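Local coordinates for protein probable diphthine synthase (Aeropyrum pernix, PDB 1WDE) that probably uses S-adenosyl-L-methionine to trimethylate the modified target histidine of translation elongation factor 2, forming diphthine on the route to diphthamide, at residues 37-40 against 41-44; 49-52 against 53-57; 174-177 against 178-182; 229-232 against 233-236. All blocks are in the same frame, centred on the assembly; numbering follows the deposited sequence.

From the N terminus the four contacts come in series; each joins adjoining stretches of chain, and none nests in or crosses another. Contact 1 closes the bend where strand 35-39 runs out into a loop, and contact 2 follows a few residues later in helix 47-57, touching it where Val-38 packs on Leu-49 and Val-53. These two belong to the domain of the parallel sheet. Contact 3, a hairpin loop after strand 168-173, belongs to the mixed-sheet domain yet reaches back to contact 1 through Val-175 and Pro-44. Contact 4 turns strand 225-229 into helix 232-236, its centre about 38 Å from that of contact 2 and on the opposite side of the chain's centre.

Contact 1: 37-40 against 41-44; sequences YVES and YTMP
At Glu-39 and Tyr-41 the chain leaves an extended path: residues 37-39 keep strand backbone angles, whereas Ser-40 (psi 24°), Tyr-41 and Thr-42 curl the backbone round, bringing the NH groups of Tyr-41 and Thr-42 back toward the Glu-39 side chain. Glu-39 CG sits between its own backbone N and carbonyl carbon, and a second bend at chi2 (87°) carries the carboxylate forward over the turn. OE1 takes the hydroxyl of Thr-42 on its syn lone pair, with OG1 2.6 Å from Glu-39 OE1. OE2, also through its syn lone pair, accepts from Thr-42 N at 3.2 Å, and Tyr-41 N adds a weak bond to the same oxygen. Both carboxylate oxygens are thus held by one turn, which fixes the rotation of the group. The same OE2 lies over one face of the Tyr-41 ring, 3.6 Å from Tyr-41 CD2, while Glu-39 CB approaches Tyr-41 CE2 at 3.6 Å. A water donates to Glu-39 O (2.7 Å) and to Thr-42 OG1, bridging the Glu-39 backbone and Thr-42. Beyond the turn, His-100 and Thr-90 also hydrogen-bond to Glu-39 OE1. This turn after a parallel strand of the tetrapyrrole methylase fold, its NH groups and threonine hydroxyl gathered by one glutamate, puts the side chain of selenomethionine Met-43 about 6 Å from Val-96 and Gly-122, which by similarity bind S-adenosyl-L-methionine.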
loop_
_atom_site.group_PDB
_atom_site.type_symbol
_atom_site.label_atom_id
_atom_site.label_comp_id
_atom_site.label_asym_id
_atom_site.label_seq_id
_atom_site.Cartn_x
_atom_site.Cartn_y
_atom_site.Cartn_z
ATOM N N TYR A 37 -17.575 13.830 -0.463
ATOM C CA TYR A 37 -16.226 14.318 -0.702
ATOM C C TYR A 37 -15.492 13.130 -1.294
ATOM O O TYR A 37 -15.705 11.989 -0.881
ATOM C CB TYR A 37 -15.562 14.735 0.605
ATOM C CG TYR A 37 -16.205 15.929 1.270
ATOM C CD1 TYR A 37 -16.005 17.219 0.778
ATOM C CD2 TYR A 37 -17.019 15.772 2.387
ATOM C CE1 TYR A 37 -16.602 18.324 1.386
ATOM C CE2 TYR A 37 -17.620 16.865 3.000
ATOM C CZ TYR A 37 -17.408 18.139 2.498
ATOM O OH TYR A 37 -17.999 19.220 3.115
ATOM N N VAL A 38 -14.639 13.393 -2.271
ATOM C CA VAL A 38 -13.891 12.340 -2.933
ATOM C C VAL A 38 -12.424 12.730 -2.956
ATOM O O VAL A 38 -12.070 13.812 -3.425
ATOM C CB VAL A 38 -14.399 12.136 -4.382
ATOM C CG1 VAL A 38 -13.579 11.083 -5.082
ATOM C CG2 VAL A 38 -15.851 11.731 -4.363
ATOM N N GLU A 39 -11.571 11.863 -2.429
ATOM C CA GLU A 39 -10.149 12.152 -2.415
ATOM C C GLU A 39 -9.437 11.114 -3.264
ATOM O O GLU A 39 -9.621 9.911 -3.093
ATOM C CB GLU A 39 -9.611 12.195 -0.968
ATOM C CG GLU A 39 -9.642 10.897 -0.184
ATOM C CD GLU A 39 -8.403 10.048 -0.415
ATOM O OE1 GLU A 39 -8.249 9.018 0.280
ATOM O OE2 GLU A 39 -7.582 10.409 -1.290
ATOM N N SER A 40 -8.643 11.595 -4.210
ATOM C CA SER A 40 -7.924 10.715 -5.109
ATOM C C SER A 40 -6.425 10.896 -5.006
ATOM O O SER A 40 -5.694 10.584 -5.942
ATOM C CB SER A 40 -8.393 10.976 -6.538
ATOM O OG SER A 40 -8.781 12.329 -6.686
ATOM N N TYR A 41 -5.967 11.393 -3.859
ATOM C CA TYR A 41 -4.544 11.616 -3.640
ATOM C C TYR A 41 -3.828 10.500 -2.866
ATOM O O TYR A 41 -2.602 10.386 -2.942
ATOM C CB TYR A 41 -4.334 12.956 -2.927
ATOM C CG TYR A 41 -4.862 13.015 -1.511
ATOM C CD1 TYR A 41 -4.143 12.458 -0.453
ATOM C CD2 TYR A 41 -6.071 13.644 -1.226
ATOM C CE1 TYR A 41 -4.615 12.531 0.863
ATOM C CE2 TYR A 41 -6.555 13.723 0.084
ATOM C CZ TYR A 41 -5.821 13.167 1.125
ATOM O OH TYR A 41 -6.280 13.265 2.423
ATOM N N THR A 42 -4.576 9.688 -2.119
ATOM C CA THR A 42 -3.970 8.593 -1.353
ATOM C C THR A 42 -3.688 7.376 -2.224
ATOM O O THR A 42 -3.057 6.419 -1.772
ATOM C CB THR A 42 -4.876 8.115 -0.172
ATOM O OG1 THR A 42 -6.171 7.754 -0.669
ATOM C CG2 THR A 42 -5.015 9.205 0.893
HETATM N N MSE A 43 -4.147 7.419 -3.471
HETATM C CA MSE A 43 -3.966 6.300 -4.395
HETATM C C MSE A 43 -3.591 6.769 -5.817
HETATM O O MSE A 43 -4.285 7.594 -6.415
HETATM C CB MSE A 43 -5.261 5.466 -4.442
HETATM C CG MSE A 43 -5.194 4.038 -3.839
HETATM SE SE MSE A 43 -4.853 3.768 -1.917
HETATM C CE MSE A 43 -3.444 2.452 -2.046
ATOM N N PRO A 44 -2.485 6.242 -6.374
ATOM C CA PRO A 44 -2.061 6.633 -7.727
ATOM C C PRO A 44 -2.980 6.075 -8.820
ATOM O O PRO A 44 -3.614 5.038 -8.633
ATOM C CB PRO A 44 -0.643 6.068 -7.813
ATOM C CG PRO A 44 -0.740 4.828 -6.993
ATOM C CD PRO A 44 -1.529 5.289 -5.782
HETATM O O HOH W 1 -8.368 7.541 -3.005
#

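Contact 2: 49-52 against 53-57; sequences LYKS and VVEAA
Tyr-50 and Val-54 meet one helical turn apart, ring face to methyl: Val-54 CG2 stands 4.2 Å from the centroid of the Tyr-50 ring and 16° off its normal, a CH-pi contact displaced toward the CE2 rim. Tyr-50 CG lies anti to the backbone N (chi1 -167°), a setting that presents the ring face to the following turn. On the neighbouring face of the helix, Leu-49 and Val-53 run side by side and point the same way, Leu-49 CD1 touching Val-53 CG2 at 3.8 Å. Lys-51 and Glu-55 are likewise alongside each other, but their link is loose: NZ reaches Glu-55 OE2 at 3.4 Å in a salt bridge whose hydrogen bond is weak. The backbone beneath supplies the regular spacing, with Val-53 N to Leu-49 O and Val-54 N to Tyr-50 O both 2.9 Å, whereas Ala-56 N to Ser-52 O lengthens to 3.2 Å. Ser-52 OG turns instead to Trp-15 NE1, its hydrogen-bond partner outside the helix. Leu-49 and Val-53, both buried, pack on Val-38, and Val-53 also on Val-62, whereas Lys-51 and Glu-55 are exposed: an amphipathic helix, the crossover of the beta-alpha-beta unit formed by strand 35-39, helix 47-57 and strand 62-64.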
loop_
_atom_site.group_PDB
_atom_site.type_symbol
_atom_site.label_atom_id
_atom_site.label_comp_id
_atom_site.label_asym_id
_atom_site.label_seq_id
_atom_site.Cartn_x
_atom_site.Cartn_y
_atom_site.Cartn_z
ATOM N N LEU A 49 -11.752 7.742 -10.340
ATOM C CA LEU A 49 -12.546 7.833 -9.113
ATOM C C LEU A 49 -13.679 8.855 -9.133
ATOM O O LEU A 49 -14.844 8.486 -9.008
ATOM C CB LEU A 49 -11.629 8.095 -7.914
ATOM C CG LEU A 49 -12.296 8.169 -6.536
ATOM C CD1 LEU A 49 -13.014 6.871 -6.229
ATOM C CD2 LEU A 49 -11.251 8.477 -5.487
ATOM N N TYR A 50 -13.328 10.132 -9.267
ATOM C CA TYR A 50 -14.303 11.223 -9.319
ATOM C C TYR A 50 -15.483 10.854 -10.222
ATOM O O TYR A 50 -16.633 10.833 -9.779
ATOM C CB TYR A 50 -13.625 12.489 -9.848
ATOM C CG TYR A 50 -14.419 13.773 -9.683
ATOM C CD1 TYR A 50 -14.556 14.381 -8.426
ATOM C CD2 TYR A 50 -15.007 14.399 -10.786
ATOM C CE1 TYR A 50 -15.257 15.583 -8.276
ATOM C CE2 TYR A 50 -15.714 15.604 -10.647
ATOM C CZ TYR A 50 -15.832 16.189 -9.390
ATOM O OH TYR A 50 -16.506 17.385 -9.250
ATOM N N LYS A 51 -15.196 10.569 -11.488
ATOM C CA LYS A 51 -16.229 10.194 -12.456
ATOM C C LYS A 51 -17.113 9.045 -11.983
ATOM O O LYS A 51 -18.331 9.103 -12.125
ATOM C CB LYS A 51 -15.591 9.801 -13.794
ATOM C CG LYS A 51 -16.520 8.997 -14.715
ATOM C CD LYS A 51 -15.753 8.372 -15.882
ATOM C CE LYS A 51 -16.539 7.235 -16.535
ATOM N NZ LYS A 51 -17.892 7.664 -16.987
ATOM N N SER A 52 -16.497 7.997 -11.437
ATOM C CA SER A 52 -17.233 6.824 -10.951
ATOM C C SER A 52 -18.166 7.149 -9.792
ATOM O O SER A 52 -19.276 6.627 -9.714
ATOM C CB SER A 52 -16.258 5.726 -10.511
ATOM O OG SER A 52 -16.958 4.626 -9.947
ATOM N N VAL A 53 -17.701 7.999 -8.886
ATOM C CA VAL A 53 -18.501 8.412 -7.738
ATOM C C VAL A 53 -19.686 9.235 -8.273
ATOM O O VAL A 53 -20.844 8.856 -8.085
ATOM C CB VAL A 53 -17.649 9.277 -6.762
ATOM C CG1 VAL A 53 -18.516 9.800 -5.632
ATOM C CG2 VAL A 53 -16.496 8.432 -6.169
ATOM N N VAL A 54 -19.376 10.344 -8.948
ATOM C CA VAL A 54 -20.381 11.236 -9.542
ATOM C C VAL A 54 -21.463 10.424 -10.227
ATOM O O VAL A 54 -22.650 10.736 -10.149
ATOM C CB VAL A 54 -19.734 12.171 -10.590
ATOM C CG1 VAL A 54 -20.802 12.739 -11.534
ATOM C CG2 VAL A 54 -19.008 13.292 -9.889
ATOM N N GLU A 55 -21.030 9.371 -10.899
ATOM C CA GLU A 55 -21.925 8.478 -11.607
ATOM C C GLU A 55 -22.888 7.821 -10.615
ATOM O O GLU A 55 -24.079 7.661 -10.893
ATOM C CB GLU A 55 -21.071 7.438 -12.333
ATOM C CG GLU A 55 -21.793 6.511 -13.280
ATOM C CD GLU A 55 -20.815 5.756 -14.171
ATOM O OE1 GLU A 55 -21.168 4.651 -14.649
ATOM O OE2 GLU A 55 -19.696 6.277 -14.398
ATOM N N ALA A 56 -22.370 7.467 -9.442
ATOM C CA ALA A 56 -23.169 6.813 -8.409
ATOM C C ALA A 56 -24.050 7.749 -7.588
ATOM O O ALA A 56 -25.183 7.408 -7.280
ATOM C CB ALA A 56 -22.251 6.026 -7.472
ATOM N N ALA A 57 -23.524 8.920 -7.241
ATOM C CA ALA A 57 -24.236 9.894 -6.417
ATOM C C ALA A 57 -25.186 10.837 -7.157
ATOM O O ALA A 57 -26.290 11.091 -6.683
ATOM C CB ALA A 57 -23.228 10.710 -5.615
#

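Contact 3: 174-177 against 178-182; sequences DVDE and RGVQL
Asp-176 and Arg-178 have the most surface buried here, and the aspartate organises the loop. A chi1 of 65° tucks its CG in over its own backbone, and the carboxylate swings over the type I turn from Asp-176 to Gly-179. OD1 accepts from Val-180 N at 3.1 Å, met from above the carboxylate plane, and weakly from Gly-179 N. The turn itself closes through Gly-179 N to Asp-176 O, 3.1 Å. Arg-178 bends at chi3 to bring its guanidinium near Asp-176 OD2, the planes 74° apart, in a salt bridge whose hydrogen bond is weak and, with NH2 poorly placed, doubtful. Were Asp-176 an alanine, Val-180 N would probably be left without its side-chain acceptor.

Asp-174 contributes mainly through its backbone: its O receives Leu-182 N at 2.9 Å in a nearly straight bond (177°). Together with Asp-176 N to Val-180 O, 3.0 Å, this brackets the bridge between Val-175 and Gln-181, making a short antiparallel hairpin. The Asp-174 carboxylate takes Val-175 N on OD2 and also reaches Gly-145 N and Arg-148. In the chain the hairpin links strand 168-173 to helix 184-202, with Val-175 packed against Pro-44 in the loop between strand 35-39 and helix 47-57.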
loop_
_atom_site.group_PDB
_atom_site.type_symbol
_atom_site.label_atom_id
_atom_site.label_comp_id
_atom_site.label_asym_id
_atom_site.label_seq_id
_atom_site.Cartn_x
_atom_site.Cartn_y
_atom_site.Cartn_z
ATOM N N ASP A 174 5.758 5.263 -3.224
ATOM C CA ASP A 174 5.331 6.647 -3.042
ATOM C C ASP A 174 4.607 7.175 -4.299
ATOM O O ASP A 174 4.679 6.576 -5.383
ATOM C CB ASP A 174 6.582 7.480 -2.756
ATOM C CG ASP A 174 6.297 8.732 -1.958
ATOM O OD1 ASP A 174 7.273 9.451 -1.670
ATOM O OD2 ASP A 174 5.117 8.995 -1.619
ATOM N N VAL A 175 3.907 8.294 -4.145
ATOM C CA VAL A 175 3.169 8.939 -5.240
ATOM C C VAL A 175 3.417 10.445 -5.106
ATOM O O VAL A 175 3.321 10.985 -4.009
ATOM C CB VAL A 175 1.642 8.667 -5.134
ATOM C CG1 VAL A 175 1.332 7.243 -5.521
ATOM C CG2 VAL A 175 1.168 8.904 -3.708
ATOM N N ASP A 176 3.748 11.129 -6.197
ATOM C CA ASP A 176 4.027 12.560 -6.089
ATOM C C ASP A 176 2.792 13.432 -6.243
ATOM O O ASP A 176 1.663 12.938 -6.203
ATOM C CB ASP A 176 5.092 12.995 -7.106
ATOM C CG ASP A 176 4.624 12.856 -8.550
ATOM O OD1 ASP A 176 3.398 12.930 -8.800
ATOM O OD2 ASP A 176 5.495 12.686 -9.433
ATOM N N GLU A 177 3.023 14.734 -6.412
ATOM C CA GLU A 177 1.955 15.725 -6.578
ATOM C C GLU A 177 0.953 15.320 -7.658
ATOM O O GLU A 177 -0.247 15.186 -7.406
ATOM C CB GLU A 177 2.546 17.077 -6.989
ATOM C CG GLU A 177 3.818 17.491 -6.269
ATOM C CD GLU A 177 4.464 18.711 -6.911
ATOM O OE1 GLU A 177 3.780 19.751 -7.045
ATOM O OE2 GLU A 177 5.654 18.628 -7.285
ATOM N N ARG A 178 1.478 15.153 -8.868
ATOM C CA ARG A 178 0.705 14.794 -10.055
ATOM C C ARG A 178 -0.132 13.531 -9.900
ATOM O O ARG A 178 -1.005 13.255 -10.721
ATOM C CB ARG A 178 1.664 14.615 -11.237
ATOM C CG ARG A 178 1.216 15.268 -12.537
ATOM C CD ARG A 178 2.195 14.996 -13.688
ATOM N NE ARG A 178 3.571 15.416 -13.414
ATOM C CZ ARG A 178 4.474 14.687 -12.761
ATOM N NH1 ARG A 178 5.697 15.163 -12.564
ATOM N NH2 ARG A 178 4.163 13.479 -12.309
ATOM N N GLY A 179 0.137 12.762 -8.853
ATOM C CA GLY A 179 -0.583 11.519 -8.659
ATOM C C GLY A 179 0.117 10.460 -9.487
ATOM O O GLY A 179 -0.484 9.486 -9.933
ATOM N N VAL A 180 1.410 10.672 -9.705
ATOM C CA VAL A 180 2.220 9.746 -10.477
ATOM C C VAL A 180 3.006 8.840 -9.528
ATOM O O VAL A 180 3.721 9.319 -8.651
ATOM C CB VAL A 180 3.185 10.519 -11.393
ATOM C CG1 VAL A 180 4.185 9.564 -12.044
ATOM C CG2 VAL A 180 2.377 11.263 -12.452
ATOM N N GLN A 181 2.879 7.531 -9.697
ATOM C CA GLN A 181 3.594 6.630 -8.801
ATOM C C GLN A 181 5.080 6.543 -9.089
ATOM O O GLN A 181 5.523 6.581 -10.244
ATOM C CB GLN A 181 2.997 5.232 -8.839
ATOM C CG GLN A 181 3.592 4.297 -7.761
ATOM C CD GLN A 181 2.931 2.937 -7.754
ATOM O OE1 GLN A 181 2.318 2.531 -6.755
ATOM N NE2 GLN A 181 3.050 2.220 -8.864
ATOM N N LEU A 182 5.847 6.465 -8.015
ATOM C CA LEU A 182 7.295 6.322 -8.087
ATOM C C LEU A 182 7.520 5.011 -8.847
ATOM O O LEU A 182 6.773 4.050 -8.649
ATOM C CB LEU A 182 7.844 6.184 -6.670
ATOM C CG LEU A 182 9.229 6.673 -6.261
ATOM C CD1 LEU A 182 9.743 5.685 -5.247
ATOM C CD2 LEU A 182 10.187 6.783 -7.433
#

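Contact 4: 229-232 against 233-236; sequences WSSL and ERLS
Helix 232-236 starts here with a serine N-cap, directly after strand 225-229, and Trp-229 at the strand's end folds over the first turn. Ser-231 is the cap: its OG accepts from Arg-234 N at 3.0 Å with an N-H...O angle of 159°. The hydroxyl reaches that NH because a chi1 of 72° turns OG toward the main chain of the helix start. Two backbone bonds continue the helix, a weak one from Leu-235 N to Ser-231 O at 3.3 Å and a shorter one from Ser-236 N to Leu-232 O at 2.8 Å.

Trp-229 and Leu-235 cross at about a right angle, one methyl pressed on the indole. Leu-235 CD1 lies 3.9 Å from the centroid of the five-membered ring and 13° off its normal, a CH-pi contact over the face. The six-membered ring reaches along the helix backbone, Trp-229 CE3 coming within 3.8 Å of Leu-235 N. The other branch, Leu-235 CD2, meets Leu-232 CD2 at 4.2 Å, and both leucines pack on Val-188 of helix 184-202 and Ser-213 of strand 213-217. A serine in place of Trp-229 would probably open a gap beside Leu-235 CD1 and leave that methyl freer to turn.

Near the cap, Ser-230 OG comes to 3.2 Å from Arg-234 CD, at the edge of the guanidinium. The chemistry thus divides: the serine hydroxyl accepts from an NH of the first helical turn, as an N-cap does, while dispersion and CH-pi contacts hold the apolar side of the turn against the mixed sheet and helix 184-202.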
loop_
_atom_site.group_PDB
_atom_site.type_symbol
_atom_site.label_atom_id
_atom_site.label_comp_id
_atom_site.label_asym_id
_atom_site.label_seq_id
_atom_site.Cartn_x
_atom_site.Cartn_y
_atom_site.Cartn_z
ATOM N N TRP A 229 11.021 -11.273 -9.631
ATOM C CA TRP A 229 12.336 -10.675 -9.854
ATOM C C TRP A 229 13.343 -11.425 -8.987
ATOM O O TRP A 229 13.271 -11.383 -7.750
ATOM C CB TRP A 229 12.314 -9.176 -9.521
ATOM C CG TRP A 229 11.614 -8.396 -10.588
ATOM C CD1 TRP A 229 10.259 -8.220 -10.731
ATOM C CD2 TRP A 229 12.216 -7.813 -11.755
ATOM N NE1 TRP A 229 9.986 -7.574 -11.917
ATOM C CE2 TRP A 229 11.166 -7.309 -12.563
ATOM C CE3 TRP A 229 13.540 -7.670 -12.198
ATOM C CZ2 TRP A 229 11.402 -6.671 -13.788
ATOM C CZ3 TRP A 229 13.770 -7.034 -13.421
ATOM C CH2 TRP A 229 12.704 -6.544 -14.197
ATOM N N SER A 230 14.292 -12.099 -9.642
ATOM C CA SER A 230 15.291 -12.903 -8.940
ATOM C C SER A 230 16.064 -12.162 -7.858
ATOM O O SER A 230 16.567 -12.787 -6.937
ATOM C CB SER A 230 16.260 -13.556 -9.958
ATOM O OG SER A 230 17.015 -12.581 -10.660
ATOM N N SER A 231 16.155 -10.834 -7.954
ATOM C CA SER A 231 16.859 -10.034 -6.946
ATOM C C SER A 231 16.362 -8.587 -7.015
ATOM O O SER A 231 15.965 -8.115 -8.081
ATOM C CB SER A 231 18.378 -10.050 -7.202
ATOM O OG SER A 231 18.703 -9.267 -8.346
ATOM N N LEU A 232 16.395 -7.875 -5.893
ATOM C CA LEU A 232 15.954 -6.484 -5.880
ATOM C C LEU A 232 17.002 -5.664 -6.644
ATOM O O LEU A 232 16.717 -4.592 -7.169
ATOM C CB LEU A 232 15.820 -5.960 -4.435
ATOM C CG LEU A 232 14.530 -6.327 -3.682
ATOM C CD1 LEU A 232 14.597 -5.833 -2.238
ATOM C CD2 LEU A 232 13.317 -5.708 -4.408
ATOM N N GLU A 233 18.229 -6.173 -6.693
ATOM C CA GLU A 233 19.308 -5.498 -7.421
ATOM C C GLU A 233 18.866 -5.379 -8.887
ATOM O O GLU A 233 18.957 -4.317 -9.496
ATOM C CB GLU A 233 20.589 -6.333 -7.315
ATOM C CG GLU A 233 21.817 -5.737 -7.970
ATOM C CD GLU A 233 22.190 -4.403 -7.387
ATOM O OE1 GLU A 233 22.090 -3.397 -8.118
ATOM O OE2 GLU A 233 22.575 -4.352 -6.197
ATOM N N ARG A 234 18.383 -6.482 -9.444
ATOM C CA ARG A 234 17.916 -6.500 -10.826
ATOM C C ARG A 234 16.752 -5.540 -11.051
ATOM O O ARG A 234 16.696 -4.850 -12.061
ATOM C CB ARG A 234 17.474 -7.912 -11.232
ATOM C CG ARG A 234 18.612 -8.866 -11.556
ATOM C CD ARG A 234 18.102 -10.048 -12.359
ATOM N NE ARG A 234 17.469 -9.609 -13.600
ATOM C CZ ARG A 234 16.832 -10.412 -14.446
ATOM N NH1 ARG A 234 16.733 -11.710 -14.191
ATOM N NH2 ARG A 234 16.292 -9.915 -15.551
ATOM N N LEU A 235 15.814 -5.503 -10.113
ATOM C CA LEU A 235 14.654 -4.631 -10.242
ATOM C C LEU A 235 15.028 -3.174 -10.140
ATOM O O LEU A 235 14.437 -2.335 -10.817
ATOM C CB LEU A 235 13.622 -4.957 -9.154
ATOM C CG LEU A 235 12.322 -4.148 -9.099
ATOM C CD1 LEU A 235 11.621 -4.176 -10.460
ATOM C CD2 LEU A 235 11.414 -4.764 -8.026
ATOM N N SER A 236 16.012 -2.873 -9.296
ATOM C CA SER A 236 16.441 -1.494 -9.059
ATOM C C SER A 236 16.889 -0.754 -10.316
ATOM O O SER A 236 16.821 0.470 -10.364
ATOM C CB SER A 236 17.587 -1.458 -8.043
ATOM O OG SER A 236 18.742 -2.086 -8.581
#